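Local atomic coordinates of glutathione S-transferase (Burkholderia xenovorans, PDB entry 2DSA), a protein that binds glutathione and reductively dechlorinates metabolites of polychlorinated biphenyls, probably alongside the general glutathione transferase activity of its family. Residues S13-L18 with F25-V30; V73-P78 with F89-L94; A137-L140 with Y145-G148; A143-L146 with Q150-V153; G183-G186 with A190-S193. All coordinates share one frame; numbering follows the deposited sequence.

Overall arrangement
None of the five contacts lines the glutathione or HPX pockets; in interaction 1 the His15 side chain is about 12 Å from bound glutathione and from HPX. Interaction 1 lies in the thioredoxin-like domain, and its helix touches interaction 2 through Leu18 and Val73, interaction 4 through Ala17 and Val153, and interaction 5 through Ile16 and Val191. Interaction 2 joins the two domains. Interactions 3 and 4, centres 7 Å apart, share Tyr145 and Leu146 in one loop of the helical domain. That loop meets interaction 5 where Pro144 O lies 2.9 Å from Arg184 NH2, a probable hydrogen bond.

Interaction 1: residues S13-L18 with F25-V30; sequences SPHIAL and FELVQV
This is a helix-on-strand contact inside the beta-alpha-beta unit of the thioredoxin-like domain, where His15 and Leu18 of helix 12-21 pack against Phe25 and Leu27 at the start of strand 26-31. Phe25, still in the loop before the strand, points its side chain at the helix and offers one ring face to Leu18. The methylene CB of Leu18 sits over that face, offset toward the rim, with CB to Phe25 CE1 at 3.6 Å, while Leu18 CD1 reaches the other half of the ring at 4.0 Å from Phe25 CD2. His15 lies one helical turn back. Its CG stands anti to the backbone N (chi1 -171°), which swings the imidazole out toward the strand, where it meets the Phe25 ring obliquely with the planes 76° apart and His15 CD2 3.8 Å from Phe25 CZ. Both imidazole nitrogens are hydrogen-bonded outside the two segments, ND1 to Glu198 and NE2 to Arg19. Those two bonds should fix the rotation of the ring and so present a steady face to Leu27. Leu18 also packs on Val73 of helix 66-76. Leu27 meets the imidazole with both methyls: CD2 stands nearly over the middle of the face, 3.9 Å from the ring centroid in a CH-pi contact, and CD1 comes to 3.5 Å from His15 CE1.

Interaction 2: residues V73-P78 with F89-L94; sequences VADQVP and FERYHL
Asp75 and Arg91 meet in a two-pronged, end-on salt bridge that ties helix 66-76 of the thioredoxin-like domain to helix 89-109, the first long helix of the all-helical domain. Along the first segment, Val73 packs on Ala17 and Leu18 of helix 12-21. Ala74 faces helix 89-109 but stops short of it; its methyl rests instead on Val153. Asp75 then carries the whole contact. Its carboxylate reaches across the gap between backbones whose CA atoms are 11.1 Å apart, and the side chain of Arg91 comes from the opposite direction to meet it. Arg91 leaves its helix with CG anti to the backbone N and bends at chi2 (50°), which delivers the guanidinium end with NH1 and NH2 foremost. Gln71 accepts from NE, and the carbonyl of Pro84 takes a second bond from NH1, so the guanidinium is gripped on all three nitrogens and its rotation should be well fixed. Asp75 OD1 is shared too: Asn86 and Tyr92 OH of the second subunit also bond to it, and Tyr92 OH of this chain bonds in turn to Asp75 OD1 of that subunit. The bridge therefore sits at the dimer interface as well as between domains. Carboxylate and guanidinium planes are 38° apart. Arg91 NH1 meets the syn lone pair of Asp75 OD2 at 2.9 Å almost in the guanidinium plane, whereas Arg91 NH2 reaches Asp75 OD1 at 3.0 Å from 30° outside the carboxylate plane.

Interaction 3: residues A137-L140 with Y145-G148; sequences ARQL and YLLG
Leu146 pushes its CD1 methyl into the corner between Leu140 and Gln139, where helix 119-139 gives way to loop, and these three residues bury the larger part of the contact. Leu140 is the first residue to leave helical angles. It sends its side chain obliquely across Leu146, bringing Leu140 CD2 to 3.8 Å from Leu146 CD1. The same CD2 methyl also lies against the loop backbone, 3.5 Å from Tyr145 C, so it lies on the Tyr145-Leu146 peptide as well as on the Leu146 side chain. Leu146 has unusual torsions, with chi1 at -102°, which turn CD1 toward the helix. On the other flank Gln139 crosses Leu146 at about a right angle, and its CG touches the same Leu146 CD1 at 4.0 Å. A water is hydrogen-bonded to Gln139 O at 3.0 Å; its approach to Tyr145 O is too short to count on. The leucine pair is buried further by Leu158 of helix 153-163, while Leu146 N bonds to Asp155 of that helix and Trp97 of helix 89-109 packs on Leu146. The loop side keeps its shape by folding back on itself. Gly148 sits at backbone angles (phi 126°) that are suited to glycine. Gly148 N to Tyr145 O, at 3.1 Å, closes a type I beta turn, and Tyr145 N to Gly148 O, at 3.0 Å, adds a second bond across it, in the helix-to-helix connection of the GST all-helical domain.

Interaction 4: residues A143-L146 with Q150-V153; sequences APYL and QLSV
Tyr145 lays its phenol ring flat against Leu151, and that overlap is the tight part of the contact, whereas Gln150 next to it forms the loose, solvent-facing rim. Leu151 CB stands almost exactly on the ring normal, 4.0 Å from the centroid, a CH-pi contact over the middle of the face. Two further parts of Leu151 spread across the same ring: its CD1 methyl lies 3.7 Å from Tyr145 CE2, and its backbone N is 3.6 Å from Tyr145 CD1. The ring gets there because CG of Tyr145 is anti to its own carbonyl carbon (chi1 -53°), which holds the phenol alongside residues 150-151. Pro144 backs the opposite face, its CB 3.8 Å above the ring plane and offset toward the rim, so the ring is sandwiched between proline and leucine. At the loose end the contribution is mostly backbone: Gln150 O comes to 3.7 Å from Tyr145 CB, while the Gln150 side chain leaves its CA pointing the other way, into an exposed position. No hydrogen bond spans the two segments directly. They are linked through a third party, Asp155, whose OD1 takes the N-H of Ser152 and whose OD2 takes that of Leu146. Ser152 is the N-cap of helix 153-163, its OG bonded to Ala154 N; with Ser152 N donating to the Asp155 carboxylate, this corresponds to the Ser-Xaa-Xaa-Asp capping box well known at this helix in GSTs. The loop thus sits at the start of helix 153-163, with Val185 of helix 176-186 packed on Tyr145 and Leu151, and Leu94 of helix 89-109 against Ser152.

Interaction 5: residues G183-G186 with A190-S193; sequences GRVG and AVQS
Val191 overlaps the backbone of Val185 and Gly186 with both of its methyls, pinning helix 189-197 against residues 183-186 of the helix before it. Its CG2 rests 3.3 Å from Val185 O, a close touch of methyl on carbonyl, and reaches on to Val185 CG1 at 3.9 Å, the two valine side chains crossing at about a right angle. The other methyl, CG1, settles on the bare alpha carbon of Gly186, 3.8 Å from its CA. The CA atoms of Gly186 and Val191 are 5.8 Å apart, and Gly186 has no side chain to put between them. Next to this apolar patch, Gln192 adds the polar tie. Its chain doubles back at chi2 (-63°), bringing the amide round to the neighbouring segment, and NE2 donates to Gly186 O over 2.7 Å. The bond is fairly straight (161° at the hydrogen) and lies nearly in the amide plane, though NE2 stands tilted 25° from the plane of the carbonyl. A carbonyl near the turn is thereby given a side-chain partner, and the valines lie on the buried side, with Phe159 of helix 153-163 packed on both. Together these contacts close a tight corner between the consecutive helices 176-186 and 189-197. Ile16 of helix 12-21 in the thioredoxin-like domain lies on Val191, and Tyr145 and Leu151 of the loop before helix 153-163 lie against Val185.

Interaction 1: residues S13-L18 with F25-V30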
# COMPACT_ATOMS: atom_id res chain seq x y z
N SER A 13 10.27 1.51 -10.75
CA SER A 13 8.92 2.00 -11.01
C SER A 13 8.80 3.54 -11.08
O SER A 13 8.36 4.06 -12.11
CB SER A 13 7.93 1.40 -9.98
OG SER A 13 6.65 1.99 -10.13
N PRO A 14 9.15 4.27 -9.99
CA PRO A 14 9.27 5.73 -10.19
C PRO A 14 10.26 6.14 -11.29
O PRO A 14 9.97 7.09 -12.01
CB PRO A 14 9.70 6.27 -8.82
CG PRO A 14 9.92 5.09 -7.93
CD PRO A 14 9.32 3.89 -8.58
N HIS A 15 11.39 5.45 -11.41
CA HIS A 15 12.34 5.72 -12.52
C HIS A 15 11.61 5.76 -13.86
O HIS A 15 11.64 6.76 -14.57
CB HIS A 15 13.45 4.67 -12.54
CG HIS A 15 14.58 4.98 -13.49
ND1 HIS A 15 15.76 4.28 -13.49
CD2 HIS A 15 14.70 5.93 -14.45
CE1 HIS A 15 16.55 4.76 -14.43
NE2 HIS A 15 15.94 5.77 -15.02
N ILE A 16 10.93 4.67 -14.21
CA ILE A 16 10.14 4.62 -15.45
C ILE A 16 9.10 5.74 -15.51
O ILE A 16 8.92 6.36 -16.55
CB ILE A 16 9.46 3.23 -15.65
CG1 ILE A 16 10.50 2.15 -15.98
CG2 ILE A 16 8.40 3.28 -16.75
CD1 ILE A 16 9.99 0.68 -15.75
N ALA A 17 8.40 5.99 -14.40
CA ALA A 17 7.36 7.03 -14.36
C ALA A 17 7.94 8.42 -14.66
O ALA A 17 7.36 9.19 -15.43
CB ALA A 17 6.61 7.04 -13.02
N LEU A 18 9.07 8.74 -14.03
CA LEU A 18 9.78 10.00 -14.29
C LEU A 18 10.11 10.19 -15.77
O LEU A 18 9.94 11.29 -16.31
CB LEU A 18 11.06 10.09 -13.45
CG LEU A 18 10.84 10.32 -11.95
CD1 LEU A 18 12.04 9.90 -11.12
CD2 LEU A 18 10.48 11.78 -11.68
N PHE A 25 15.60 14.86 -13.62
CA PHE A 25 15.93 14.26 -12.34
C PHE A 25 17.33 13.68 -12.39
O PHE A 25 17.87 13.45 -13.47
CB PHE A 25 14.92 13.16 -11.95
CG PHE A 25 14.93 11.96 -12.88
CD1 PHE A 25 14.24 12.00 -14.09
CD2 PHE A 25 15.62 10.81 -12.53
CE1 PHE A 25 14.25 10.91 -14.96
CE2 PHE A 25 15.63 9.71 -13.38
CZ PHE A 25 14.94 9.76 -14.59
N GLU A 26 17.87 13.42 -11.21
CA GLU A 26 19.18 12.85 -11.03
C GLU A 26 19.01 11.50 -10.31
O GLU A 26 18.39 11.46 -9.25
CB GLU A 26 20.02 13.83 -10.20
CG GLU A 26 21.36 13.30 -9.72
CD GLU A 26 22.08 14.22 -8.74
OE1 GLU A 26 23.05 13.76 -8.10
OE2 GLU A 26 21.68 15.41 -8.62
N LEU A 27 19.53 10.42 -10.90
CA LEU A 27 19.59 9.12 -10.24
C LEU A 27 20.70 9.10 -9.20
O LEU A 27 21.84 9.50 -9.48
CB LEU A 27 19.81 7.99 -11.24
CG LEU A 27 18.68 7.66 -12.20
CD1 LEU A 27 19.18 6.74 -13.29
CD2 LEU A 27 17.51 7.03 -11.43
N VAL A 28 20.36 8.66 -7.99
CA VAL A 28 21.34 8.50 -6.93
C VAL A 28 21.29 7.06 -6.48
O VAL A 28 20.30 6.62 -5.86
CB VAL A 28 21.11 9.47 -5.72
CG1 VAL A 28 22.19 9.24 -4.65
CG2 VAL A 28 21.10 10.93 -6.15
N GLN A 29 22.34 6.31 -6.79
CA GLN A 29 22.41 4.90 -6.47
C GLN A 29 22.61 4.68 -4.98
O GLN A 29 23.33 5.42 -4.32
CB GLN A 29 23.50 4.20 -7.28
CG GLN A 29 23.33 2.70 -7.38
CD GLN A 29 24.39 2.03 -8.26
OE1 GLN A 29 25.10 2.70 -9.01
NE2 GLN A 29 24.48 0.71 -8.16
N VAL A 30 21.96 3.65 -4.46
CA VAL A 30 22.06 3.31 -3.05
C VAL A 30 22.58 1.88 -2.95
O VAL A 30 22.07 0.99 -3.63
CB VAL A 30 20.68 3.46 -2.32
CG1 VAL A 30 20.76 2.99 -0.86
CG2 VAL A 30 20.18 4.91 -2.39

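Interaction 2: residues V73-P78 with F89-L94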
# COMPACT_ATOMS: atom_id res chain seq x y z
N VAL A 73 4.60 12.08 -9.10
CA VAL A 73 5.19 12.17 -10.43
C VAL A 73 4.15 12.39 -11.55
O VAL A 73 4.26 13.33 -12.36
CB VAL A 73 6.09 10.94 -10.72
CG1 VAL A 73 6.50 10.91 -12.20
CG2 VAL A 73 7.33 10.93 -9.80
N ALA A 74 3.13 11.54 -11.56
CA ALA A 74 2.04 11.66 -12.53
C ALA A 74 1.31 13.01 -12.47
O ALA A 74 0.91 13.55 -13.50
CB ALA A 74 1.03 10.51 -12.33
N ASP A 75 1.10 13.53 -11.27
CA ASP A 75 0.38 14.80 -11.08
C ASP A 75 1.17 16.01 -11.59
O ASP A 75 0.58 17.07 -11.79
CB ASP A 75 0.02 15.00 -9.60
CG ASP A 75 -1.14 14.11 -9.15
OD1 ASP A 75 -1.37 14.02 -7.93
OD2 ASP A 75 -1.83 13.51 -10.00
N GLN A 76 2.47 15.84 -11.80
CA GLN A 76 3.32 16.89 -12.37
C GLN A 76 3.05 17.10 -13.85
O GLN A 76 3.24 18.20 -14.36
CB GLN A 76 4.82 16.60 -12.14
CG GLN A 76 5.23 16.43 -10.67
CD GLN A 76 4.49 17.37 -9.71
OE1 GLN A 76 4.69 18.59 -9.73
NE2 GLN A 76 3.63 16.79 -8.86
N VAL A 77 2.60 16.05 -14.54
CA VAL A 77 2.35 16.14 -15.99
C VAL A 77 0.96 15.59 -16.37
O VAL A 77 0.86 14.56 -17.04
CB VAL A 77 3.48 15.46 -16.84
CG1 VAL A 77 3.40 15.91 -18.29
CG2 VAL A 77 4.87 15.80 -16.31
N PRO A 78 -0.11 16.30 -15.96
CA PRO A 78 -1.47 15.79 -16.21
C PRO A 78 -1.79 15.57 -17.68
O PRO A 78 -2.63 14.72 -17.99
CB PRO A 78 -2.38 16.88 -15.61
CG PRO A 78 -1.50 18.09 -15.44
CD PRO A 78 -0.12 17.58 -15.23
N PHE A 89 -13.44 9.09 -9.65
CA PHE A 89 -13.53 7.72 -9.17
C PHE A 89 -12.33 6.88 -9.62
O PHE A 89 -11.78 6.12 -8.83
CB PHE A 89 -14.84 7.02 -9.60
CG PHE A 89 -14.93 5.60 -9.11
CD1 PHE A 89 -15.38 5.33 -7.82
CD2 PHE A 89 -14.50 4.54 -9.91
CE1 PHE A 89 -15.43 4.00 -7.34
CE2 PHE A 89 -14.55 3.21 -9.44
CZ PHE A 89 -15.02 2.95 -8.16
N GLU A 90 -11.94 7.02 -10.89
CA GLU A 90 -10.84 6.23 -11.45
C GLU A 90 -9.49 6.49 -10.76
O GLU A 90 -8.62 5.61 -10.76
CB GLU A 90 -10.75 6.40 -12.97
CG GLU A 90 -11.84 5.62 -13.74
CD GLU A 90 -11.76 4.09 -13.53
OE1 GLU A 90 -12.71 3.52 -12.95
OE2 GLU A 90 -10.75 3.46 -13.93
N ARG A 91 -9.32 7.66 -10.15
CA ARG A 91 -8.11 7.91 -9.34
C ARG A 91 -8.08 7.04 -8.06
O ARG A 91 -7.02 6.53 -7.68
CB ARG A 91 -7.95 9.41 -9.04
CG ARG A 91 -6.68 9.79 -8.25
CD ARG A 91 -5.37 9.21 -8.83
NE ARG A 91 -4.21 9.74 -8.12
CZ ARG A 91 -3.53 10.83 -8.50
NH1 ARG A 91 -3.90 11.50 -9.58
NH2 ARG A 91 -2.50 11.25 -7.78
N TYR A 92 -9.23 6.87 -7.40
CA TYR A 92 -9.33 5.91 -6.26
C TYR A 92 -9.08 4.48 -6.70
O TYR A 92 -8.41 3.71 -6.02
CB TYR A 92 -10.66 6.05 -5.50
CG TYR A 92 -10.92 7.46 -5.05
CD1 TYR A 92 -11.82 8.28 -5.73
CD2 TYR A 92 -10.22 8.01 -3.97
CE1 TYR A 92 -12.03 9.59 -5.34
CE2 TYR A 92 -10.43 9.32 -3.57
CZ TYR A 92 -11.33 10.11 -4.27
OH TYR A 92 -11.55 11.41 -3.89
N HIS A 93 -9.60 4.16 -7.87
CA HIS A 93 -9.34 2.89 -8.52
C HIS A 93 -7.83 2.66 -8.82
O HIS A 93 -7.33 1.54 -8.65
CB HIS A 93 -10.21 2.80 -9.78
CG HIS A 93 -10.34 1.41 -10.34
ND1 HIS A 93 -10.75 1.17 -11.64
CD2 HIS A 93 -10.11 0.20 -9.78
CE1 HIS A 93 -10.77 -0.13 -11.85
NE2 HIS A 93 -10.38 -0.75 -10.75
N LEU A 94 -7.11 3.70 -9.23
CA LEU A 94 -5.65 3.63 -9.32
C LEU A 94 -4.98 3.32 -7.95
O LEU A 94 -4.04 2.51 -7.87
CB LEU A 94 -5.07 4.93 -9.91
CG LEU A 94 -3.54 5.04 -9.94
CD1 LEU A 94 -3.02 4.36 -11.17
CD2 LEU A 94 -3.07 6.49 -9.94

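Interaction 3: residues A137-L140 with Y145-G148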
# COMPACT_ATOMS: atom_id res chain seq x y z
N ALA A 137 -4.08 -11.58 -13.93
CA ALA A 137 -4.15 -12.14 -15.27
C ALA A 137 -5.57 -12.06 -15.82
O ALA A 137 -5.77 -11.72 -16.98
CB ALA A 137 -3.65 -13.58 -15.27
N ARG A 138 -6.56 -12.33 -14.96
CA ARG A 138 -7.96 -12.18 -15.37
C ARG A 138 -8.31 -10.72 -15.66
O ARG A 138 -9.05 -10.43 -16.61
CB ARG A 138 -8.90 -12.81 -14.34
CG ARG A 138 -8.71 -14.33 -14.24
CD ARG A 138 -9.80 -15.04 -13.43
NE ARG A 138 -9.82 -14.63 -12.02
CZ ARG A 138 -9.06 -15.15 -11.06
NH1 ARG A 138 -8.18 -16.12 -11.33
NH2 ARG A 138 -9.18 -14.69 -9.81
N GLN A 139 -7.75 -9.81 -14.86
CA GLN A 139 -7.98 -8.37 -15.04
C GLN A 139 -7.42 -7.91 -16.39
O GLN A 139 -8.04 -7.11 -17.08
CB GLN A 139 -7.34 -7.58 -13.88
CG GLN A 139 -7.47 -6.03 -13.96
CD GLN A 139 -8.87 -5.50 -13.65
OE1 GLN A 139 -9.22 -4.38 -14.05
NE2 GLN A 139 -9.68 -6.28 -12.92
N LEU A 140 -6.27 -8.46 -16.77
CA LEU A 140 -5.58 -8.06 -18.00
C LEU A 140 -5.95 -8.90 -19.23
O LEU A 140 -5.37 -8.72 -20.31
CB LEU A 140 -4.06 -8.01 -17.76
CG LEU A 140 -3.57 -6.90 -16.81
CD1 LEU A 140 -2.14 -7.14 -16.41
CD2 LEU A 140 -3.73 -5.49 -17.41
N TYR A 145 -4.54 -2.60 -20.09
CA TYR A 145 -3.99 -2.06 -18.85
C TYR A 145 -4.97 -2.22 -17.69
O TYR A 145 -6.14 -2.55 -17.91
CB TYR A 145 -3.58 -0.60 -19.05
CG TYR A 145 -2.68 -0.42 -20.24
CD1 TYR A 145 -3.15 0.17 -21.41
CD2 TYR A 145 -1.37 -0.89 -20.21
CE1 TYR A 145 -2.33 0.31 -22.51
CE2 TYR A 145 -0.56 -0.76 -21.31
CZ TYR A 145 -1.04 -0.16 -22.45
OH TYR A 145 -0.22 -0.03 -23.54
N LEU A 146 -4.47 -2.00 -16.47
CA LEU A 146 -5.22 -2.21 -15.23
C LEU A 146 -6.50 -1.37 -15.12
O LEU A 146 -7.54 -1.84 -14.62
CB LEU A 146 -4.30 -1.95 -14.03
CG LEU A 146 -3.66 -3.07 -13.19
CD1 LEU A 146 -3.77 -4.48 -13.78
CD2 LEU A 146 -2.22 -2.74 -12.75
N LEU A 147 -6.43 -0.13 -15.62
CA LEU A 147 -7.57 0.78 -15.60
C LEU A 147 -8.33 0.84 -16.94
O LEU A 147 -9.27 1.62 -17.08
CB LEU A 147 -7.14 2.19 -15.14
CG LEU A 147 -6.48 2.26 -13.74
CD1 LEU A 147 -6.17 3.70 -13.34
CD2 LEU A 147 -7.30 1.58 -12.66
N GLY A 148 -7.93 0.00 -17.89
CA GLY A 148 -8.62 -0.07 -19.19
C GLY A 148 -7.70 0.12 -20.38
O GLY A 148 -6.73 -0.62 -20.53
O HOH W 1 -8.07 -4.08 -17.26

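Interaction 4: residues A143-L146 with Q150-V153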
# COMPACT_ATOMS: atom_id res chain seq x y z
N ALA A 143 -8.57 -6.39 -21.36
CA ALA A 143 -8.15 -4.99 -21.47
C ALA A 143 -6.62 -4.89 -21.38
O ALA A 143 -6.00 -5.67 -20.66
CB ALA A 143 -8.84 -4.14 -20.40
N PRO A 144 -6.01 -3.96 -22.13
CA PRO A 144 -4.54 -3.92 -22.16
C PRO A 144 -3.87 -3.46 -20.85
O PRO A 144 -2.76 -3.90 -20.56
CB PRO A 144 -4.24 -2.96 -23.31
CG PRO A 144 -5.45 -2.09 -23.41
CD PRO A 144 -6.61 -2.92 -22.99
N TYR A 145 -4.54 -2.60 -20.09
CA TYR A 145 -3.99 -2.06 -18.85
C TYR A 145 -4.97 -2.22 -17.69
O TYR A 145 -6.14 -2.55 -17.91
CB TYR A 145 -3.58 -0.60 -19.05
CG TYR A 145 -2.68 -0.42 -20.24
CD1 TYR A 145 -3.15 0.17 -21.41
CD2 TYR A 145 -1.37 -0.89 -20.21
CE1 TYR A 145 -2.33 0.31 -22.51
CE2 TYR A 145 -0.56 -0.76 -21.31
CZ TYR A 145 -1.04 -0.16 -22.45
OH TYR A 145 -0.22 -0.03 -23.54
N LEU A 146 -4.47 -2.00 -16.47
CA LEU A 146 -5.22 -2.21 -15.23
C LEU A 146 -6.50 -1.37 -15.12
O LEU A 146 -7.54 -1.84 -14.62
CB LEU A 146 -4.30 -1.95 -14.03
CG LEU A 146 -3.66 -3.07 -13.19
CD1 LEU A 146 -3.77 -4.48 -13.78
CD2 LEU A 146 -2.22 -2.74 -12.75
N GLN A 150 -6.05 3.03 -21.02
CA GLN A 150 -5.01 4.00 -20.71
C GLN A 150 -3.95 3.43 -19.77
O GLN A 150 -4.27 2.97 -18.66
CB GLN A 150 -5.61 5.28 -20.11
CG GLN A 150 -4.59 6.42 -19.93
CD GLN A 150 -4.31 7.18 -21.22
OE1 GLN A 150 -5.24 7.59 -21.92
NE2 GLN A 150 -3.02 7.38 -21.55
N LEU A 151 -2.70 3.48 -20.20
CA LEU A 151 -1.58 3.18 -19.32
C LEU A 151 -1.51 4.17 -18.14
O LEU A 151 -1.61 5.39 -18.33
CB LEU A 151 -0.25 3.16 -20.08
CG LEU A 151 0.97 2.86 -19.20
CD1 LEU A 151 1.79 1.69 -19.74
CD2 LEU A 151 1.84 4.10 -18.99
N SER A 152 -1.33 3.63 -16.95
CA SER A 152 -1.13 4.44 -15.76
C SER A 152 0.13 4.02 -14.97
O SER A 152 0.79 3.03 -15.31
CB SER A 152 -2.38 4.38 -14.89
OG SER A 152 -2.44 3.14 -14.21
N VAL A 153 0.46 4.78 -13.93
CA VAL A 153 1.55 4.40 -13.03
C VAL A 153 1.33 3.02 -12.32
O VAL A 153 2.28 2.42 -11.84
CB VAL A 153 1.90 5.54 -12.00
CG1 VAL A 153 2.53 6.74 -12.70
CG2 VAL A 153 0.67 5.98 -11.22

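Interaction 5: residues G183-G186 with A190-S193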
# COMPACT_ATOMS: atom_id res chain seq x y z
N GLY A 183 5.10 -7.44 -22.61
CA GLY A 183 5.55 -7.02 -23.93
C GLY A 183 4.95 -5.69 -24.37
O GLY A 183 5.58 -4.93 -25.10
N ARG A 184 3.73 -5.44 -23.92
CA ARG A 184 3.01 -4.20 -24.19
C ARG A 184 3.68 -3.01 -23.51
O ARG A 184 3.85 -1.95 -24.13
CB ARG A 184 1.57 -4.36 -23.68
CG ARG A 184 0.57 -3.41 -24.28
CD ARG A 184 -0.81 -4.04 -24.39
NE ARG A 184 -1.19 -4.70 -23.14
CZ ARG A 184 -1.60 -5.96 -23.02
NH1 ARG A 184 -1.72 -6.76 -24.09
NH2 ARG A 184 -1.91 -6.41 -21.83
N VAL A 185 4.07 -3.18 -22.25
CA VAL A 185 4.70 -2.13 -21.45
C VAL A 185 6.21 -2.04 -21.69
O VAL A 185 6.75 -0.94 -21.84
CB VAL A 185 4.39 -2.31 -19.94
CG1 VAL A 185 5.09 -1.24 -19.12
CG2 VAL A 185 2.90 -2.26 -19.69
N GLY A 186 6.87 -3.20 -21.71
CA GLY A 186 8.32 -3.29 -21.85
C GLY A 186 8.83 -2.72 -23.16
O GLY A 186 10.02 -2.41 -23.27
N ALA A 190 10.46 4.83 -22.78
CA ALA A 190 10.82 5.18 -21.40
C ALA A 190 11.16 3.95 -20.55
O ALA A 190 12.07 3.99 -19.73
CB ALA A 190 9.71 5.98 -20.74
N VAL A 191 10.43 2.85 -20.75
CA VAL A 191 10.74 1.61 -20.04
C VAL A 191 12.13 1.08 -20.42
O VAL A 191 12.95 0.79 -19.55
CB VAL A 191 9.65 0.52 -20.24
CG1 VAL A 191 10.09 -0.80 -19.62
CG2 VAL A 191 8.32 0.97 -19.65
N GLN A 192 12.39 0.98 -21.73
CA GLN A 192 13.70 0.51 -22.22
C GLN A 192 14.86 1.47 -21.88
O GLN A 192 15.98 1.03 -21.64
CB GLN A 192 13.66 0.20 -23.72
CG GLN A 192 12.84 -1.06 -24.08
CD GLN A 192 13.43 -2.36 -23.48
OE1 GLN A 192 14.63 -2.60 -23.56
NE2 GLN A 192 12.57 -3.18 -22.87
N SER A 193 14.57 2.77 -21.87
CA SER A 193 15.54 3.79 -21.45
C SER A 193 15.93 3.65 -19.99
O SER A 193 17.10 3.85 -19.64
CB SER A 193 15.00 5.19 -21.69
OG SER A 193 14.93 5.48 -23.07